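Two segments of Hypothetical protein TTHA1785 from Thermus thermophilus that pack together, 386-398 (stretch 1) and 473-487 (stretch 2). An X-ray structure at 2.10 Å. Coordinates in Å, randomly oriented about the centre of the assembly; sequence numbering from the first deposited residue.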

# COMPACT_ATOMS: atom_id res chain seq x y z
N ASP A 386 -8.23 -1.16 -11.01
CA ASP A 386 -7.33 -0.72 -12.07
C ASP A 386 -7.85 0.66 -12.44
O ASP A 386 -8.89 1.09 -11.94
N MSE A 387 -7.13 1.36 -13.30
CA MSE A 387 -7.58 2.69 -13.69
C MSE A 387 -8.95 2.57 -14.35
O MSE A 387 -9.21 1.66 -15.13
N GLY A 388 -9.83 3.51 -14.01
CA GLY A 388 -11.17 3.49 -14.59
C GLY A 388 -12.04 2.36 -14.08
O GLY A 388 -13.09 2.10 -14.65
N ARG A 389 -11.60 1.69 -13.02
CA ARG A 389 -12.37 0.59 -12.44
C ARG A 389 -12.80 1.02 -11.03
O ARG A 389 -12.32 2.04 -10.53
N TYR A 390 -13.68 0.25 -10.40
CA TYR A 390 -14.13 0.58 -9.05
C TYR A 390 -13.02 0.49 -8.01
O TYR A 390 -12.10 -0.32 -8.11
N SER A 391 -13.14 1.33 -6.99
CA SER A 391 -12.22 1.32 -5.87
C SER A 391 -13.11 1.03 -4.67
O SER A 391 -14.31 1.30 -4.72
N TYR A 392 -12.55 0.47 -3.61
CA TYR A 392 -13.36 0.18 -2.44
C TYR A 392 -12.69 0.70 -1.17
O TYR A 392 -11.47 0.90 -1.13
N VAL A 393 -13.49 0.96 -0.15
CA VAL A 393 -12.98 1.39 1.13
C VAL A 393 -13.50 0.30 2.08
O VAL A 393 -14.72 0.04 2.13
N LEU A 394 -12.59 -0.36 2.79
CA LEU A 394 -12.95 -1.38 3.75
C LEU A 394 -12.52 -0.85 5.10
O LEU A 394 -12.00 0.26 5.19
N ALA A 395 -12.75 -1.63 6.15
CA ALA A 395 -12.32 -1.25 7.49
C ALA A 395 -11.64 -2.48 8.09
O ALA A 395 -12.06 -3.61 7.83
N GLY A 396 -10.58 -2.26 8.87
CA GLY A 396 -9.86 -3.36 9.49
C GLY A 396 -10.69 -4.04 10.56
O GLY A 396 -11.56 -3.42 11.16
N THR A 397 -10.42 -5.31 10.83
CA THR A 397 -11.23 -6.02 11.81
C THR A 397 -10.43 -6.63 12.93
O THR A 397 -9.22 -6.78 12.85
N GLU A 398 -11.16 -7.01 13.98
CA GLU A 398 -10.54 -7.63 15.14
C GLU A 398 -10.06 -9.00 14.75
O GLU A 398 -8.99 -9.43 15.18
N GLY A 473 -11.80 -7.87 6.44
CA GLY A 473 -11.99 -6.61 5.75
C GLY A 473 -13.46 -6.29 5.52
O GLY A 473 -14.06 -6.80 4.57
N LYS A 474 -14.03 -5.45 6.38
CA LYS A 474 -15.43 -5.10 6.26
C LYS A 474 -15.64 -4.04 5.17
O LYS A 474 -14.95 -3.02 5.15
N LYS A 475 -16.58 -4.30 4.26
CA LYS A 475 -16.89 -3.36 3.19
C LYS A 475 -17.53 -2.11 3.73
O LYS A 475 -18.45 -2.17 4.53
N VAL A 476 -17.03 -0.96 3.30
CA VAL A 476 -17.58 0.31 3.74
C VAL A 476 -18.18 1.07 2.58
O VAL A 476 -19.32 1.52 2.66
N ALA A 477 -17.42 1.23 1.49
CA ALA A 477 -17.96 1.95 0.34
C ALA A 477 -17.28 1.58 -0.96
O ALA A 477 -16.22 0.94 -0.96
N ARG A 478 -17.90 1.99 -2.06
CA ARG A 478 -17.36 1.75 -3.39
C ARG A 478 -17.27 3.10 -4.07
O ARG A 478 -18.15 3.94 -3.91
N LEU A 479 -16.20 3.27 -4.84
CA LEU A 479 -15.89 4.51 -5.53
C LEU A 479 -15.82 4.30 -7.05
O LEU A 479 -15.16 3.37 -7.52
N ARG A 480 -16.47 5.18 -7.81
CA ARG A 480 -16.46 5.10 -9.26
C ARG A 480 -15.65 6.28 -9.81
O ARG A 480 -15.85 7.43 -9.40
N PRO A 481 -14.72 6.03 -10.74
CA PRO A 481 -13.90 7.09 -11.32
C PRO A 481 -14.61 7.99 -12.33
O PRO A 481 -15.49 7.54 -13.06
N LEU A 482 -14.21 9.26 -12.35
CA LEU A 482 -14.75 10.25 -13.27
C LEU A 482 -13.63 10.80 -14.13
O LEU A 482 -13.80 11.03 -15.33
N ILE A 483 -12.48 11.03 -13.49
CA ILE A 483 -11.29 11.56 -14.16
C ILE A 483 -10.07 10.74 -13.79
O ILE A 483 -9.82 10.48 -12.62
N VAL A 484 -9.29 10.37 -14.80
CA VAL A 484 -8.08 9.59 -14.57
C VAL A 484 -6.88 10.35 -15.12
O VAL A 484 -6.85 10.71 -16.30
N VAL A 485 -5.90 10.61 -14.25
CA VAL A 485 -4.67 11.30 -14.63
C VAL A 485 -3.53 10.30 -14.45
O VAL A 485 -3.28 9.83 -13.32
N LYS A 486 -2.85 9.96 -15.55
CA LYS A 486 -1.75 9.00 -15.53
C LYS A 486 -0.39 9.69 -15.56
O LYS A 486 -0.25 10.78 -16.13
N GLY A 487 0.61 9.04 -14.98
CA GLY A 487 1.95 9.61 -14.96
C GLY A 487 2.76 9.38 -16.22
O GLY A 487 2.28 8.70 -17.15
OXT GLY A 487 3.90 9.89 -16.27

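What sets the directions in which the side chains leave the two strands? Strand 391-395 pairs antiparallel with the strand that begins at Lys474, and backbone hydrogen bonds such as Ser391 N to Leu479 O (2.9 Å) and Val393 N to Ala477 O (2.8 Å) fix the register. The pleat of each strand sends successive side chains to alternate faces, except where the bulge interrupts stretch 2: Ser391, Val393, Ala395, Lys474, Ala477 and Leu479 share one face, while Tyr392, Leu394, Lys475 and Arg478 share the other. A beta bulge between Val393 and Leu394 shifts the register by one, and Val393 O accepts from both Val476 N (2.8 Å) and Ala477 N (3.0 Å).

How is the face carrying Val393 filled? Val393 takes the t rotamer, and its two methyl groups reach different neighbours: CG2 lies 3.9 Å from Leu479 CD2, while CG1 lies 4.2 Å from Val476 CB. Leu479 has chi1 m but an off-well chi2 of 13°, and its CD2 is also 3.9 Å from Ser391 CB. Val476, likewise t, points toward stretch 1 at the bulge and places CG2 3.9 Å from Ala395 CB. Val393 CB also lies 4.5 Å from Ala477 CB, an apolar contact across the pair. Ser391, chi1 m, directs its hydroxyl to a hydrogen bond with a residue just beyond the stretches.

Why does Arg478 run out between two tyrosines? Its chi1 and chi2 are both t, extending the chain, and chi3 turns to p, a shape that leaves its guanidinium flat on the Tyr390 ring, with centres 4.0 Å apart and planes at 16°. Arg478 CZ sits 3.9 Å from the Tyr390 ring centroid, a cation-pi contact, while Arg478 CD makes a CH-pi contact at 3.6 Å from that centroid. Nearer the backbone, Arg478 CG lies over a face of Tyr392, 4.2 Å from its ring centroid. Both tyrosines have chi1 m. Stacking leaves the edge of the guanidinium available, and Arg478 NE and NH1 are hydrogen-bonded elsewhere in the structure.

What happens towards the ends of the contact? Leu394, m then t, lays CD2 3.9 Å from Lys475 CG, an aliphatic contact, and Thr397, chi1 p, brings CG2 to 3.8 Å from Gly473 N while its OG1 caps a helix. At the other end, selenomethionine Met387 is m then t with chi3 at 95°, and its CE comes to 3.1 Å from Val484 CG1; its poor order makes this detail uncertain. Nearby, Pro481 CG packs 3.5 Å from Gly388 C.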

# COMPACT_ATOMS: atom_id res chain seq x y z
CB ASP A 386 -7.43 -1.65 -13.27
CG ASP A 386 -7.26 -3.10 -12.88
OD1 ASP A 386 -8.14 -3.61 -12.14
OD2 ASP A 386 -6.26 -3.72 -13.30
CB MSE A 387 -6.61 3.31 -14.68
CG MSE A 387 -5.20 3.40 -14.17
SE MSE A 387 -4.07 4.09 -15.56
CE MSE A 387 -4.11 5.94 -15.07
CB ARG A 389 -11.51 -0.66 -12.35
CG ARG A 389 -10.81 -1.02 -13.65
CD ARG A 389 -11.82 -1.48 -14.70
NE ARG A 389 -12.55 -2.66 -14.23
CZ ARG A 389 -11.98 -3.82 -13.92
NH1 ARG A 389 -12.72 -4.83 -13.50
NH2 ARG A 389 -10.66 -3.96 -14.02
CB TYR A 390 -15.21 -0.38 -8.58
CG TYR A 390 -16.54 -0.27 -9.27
CD1 TYR A 390 -17.08 -1.37 -9.96
CD2 TYR A 390 -17.27 0.90 -9.22
CE1 TYR A 390 -18.32 -1.29 -10.57
CE2 TYR A 390 -18.52 1.00 -9.83
CZ TYR A 390 -19.03 -0.10 -10.50
OH TYR A 390 -20.26 -0.02 -11.10
CB SER A 391 -11.53 2.67 -5.69
OG SER A 391 -10.44 2.76 -6.58
CB TYR A 392 -13.60 -1.33 -2.28
CG TYR A 392 -14.33 -2.00 -3.45
CD1 TYR A 392 -13.66 -2.29 -4.65
CD2 TYR A 392 -15.68 -2.31 -3.37
CE1 TYR A 392 -14.33 -2.87 -5.72
CE2 TYR A 392 -16.35 -2.90 -4.44
CZ TYR A 392 -15.67 -3.17 -5.61
OH TYR A 392 -16.35 -3.73 -6.66
CB VAL A 393 -13.56 2.75 1.57
CG1 VAL A 393 -13.04 3.09 2.96
CG2 VAL A 393 -13.16 3.85 0.56
CB LEU A 394 -12.20 -2.69 3.45
CG LEU A 394 -12.19 -3.15 1.98
CD1 LEU A 394 -11.36 -4.43 1.83
CD2 LEU A 394 -13.61 -3.38 1.49
CB ALA A 395 -13.52 -0.83 8.35
CB THR A 397 -12.00 -7.16 11.15
OG1 THR A 397 -11.08 -8.18 10.76
CG2 THR A 397 -12.75 -6.65 9.92
CB GLU A 398 -11.55 -7.70 16.30
CG GLU A 398 -11.83 -6.33 16.93
CD GLU A 398 -12.96 -6.36 17.96
OE1 GLU A 398 -14.14 -6.48 17.55
OE2 GLU A 398 -12.66 -6.25 19.17
CB LYS A 474 -15.93 -4.55 7.60
CG LYS A 474 -17.35 -4.01 7.52
CD LYS A 474 -17.76 -3.30 8.81
CE LYS A 474 -17.95 -4.28 9.94
NZ LYS A 474 -18.46 -3.59 11.17
CB LYS A 475 -17.83 -3.98 2.17
CG LYS A 475 -17.17 -5.00 1.29
CD LYS A 475 -18.16 -5.68 0.37
CE LYS A 475 -18.78 -4.71 -0.61
NZ LYS A 475 -19.75 -5.42 -1.51
CB VAL A 476 -16.51 1.18 4.42
CG1 VAL A 476 -17.13 2.50 4.85
CG2 VAL A 476 -15.91 0.42 5.60
CB ALA A 477 -17.87 3.47 0.56
CB ARG A 478 -18.25 0.81 -4.22
CG ARG A 478 -17.61 0.48 -5.56
CD ARG A 478 -18.41 -0.55 -6.34
NE ARG A 478 -19.68 -0.02 -6.82
CZ ARG A 478 -20.68 -0.78 -7.27
NH1 ARG A 478 -21.80 -0.22 -7.69
NH2 ARG A 478 -20.55 -2.10 -7.27
CB LEU A 479 -14.53 5.04 -5.04
CG LEU A 479 -14.29 5.65 -3.65
CD1 LEU A 479 -15.44 5.39 -2.72
CD2 LEU A 479 -12.97 5.14 -3.10
CB ARG A 480 -17.89 5.10 -9.79
CG ARG A 480 -18.00 4.85 -11.28
CD ARG A 480 -19.40 4.42 -11.69
NE ARG A 480 -19.40 4.03 -13.09
CZ ARG A 480 -19.25 4.88 -14.10
NH1 ARG A 480 -19.25 4.43 -15.35
NH2 ARG A 480 -19.11 6.18 -13.87
CB PRO A 481 -12.75 6.32 -11.96
CG PRO A 481 -13.42 5.07 -12.43
CD PRO A 481 -14.34 4.71 -11.27
CB LEU A 482 -15.38 11.42 -12.51
CG LEU A 482 -16.69 11.18 -11.78
CD1 LEU A 482 -16.89 12.27 -10.73
CD2 LEU A 482 -17.83 11.17 -12.77
CB ILE A 483 -10.97 13.01 -13.73
CG1 ILE A 483 -12.14 13.94 -14.06
CG2 ILE A 483 -9.70 13.48 -14.43
CD1 ILE A 483 -11.94 15.34 -13.49
CB VAL A 484 -8.17 8.20 -15.25
CG1 VAL A 484 -6.82 7.50 -15.17
CG2 VAL A 484 -9.23 7.32 -14.57
CB VAL A 485 -4.42 12.54 -13.72
CG1 VAL A 485 -3.09 13.19 -14.09
CG2 VAL A 485 -5.56 13.54 -13.86
CB LYS A 486 -1.85 8.06 -16.73
CG LYS A 486 -3.26 7.84 -17.21
CD LYS A 486 -3.32 7.15 -18.57
CE LYS A 486 -2.75 5.73 -18.54
NZ LYS A 486 -2.97 5.06 -19.87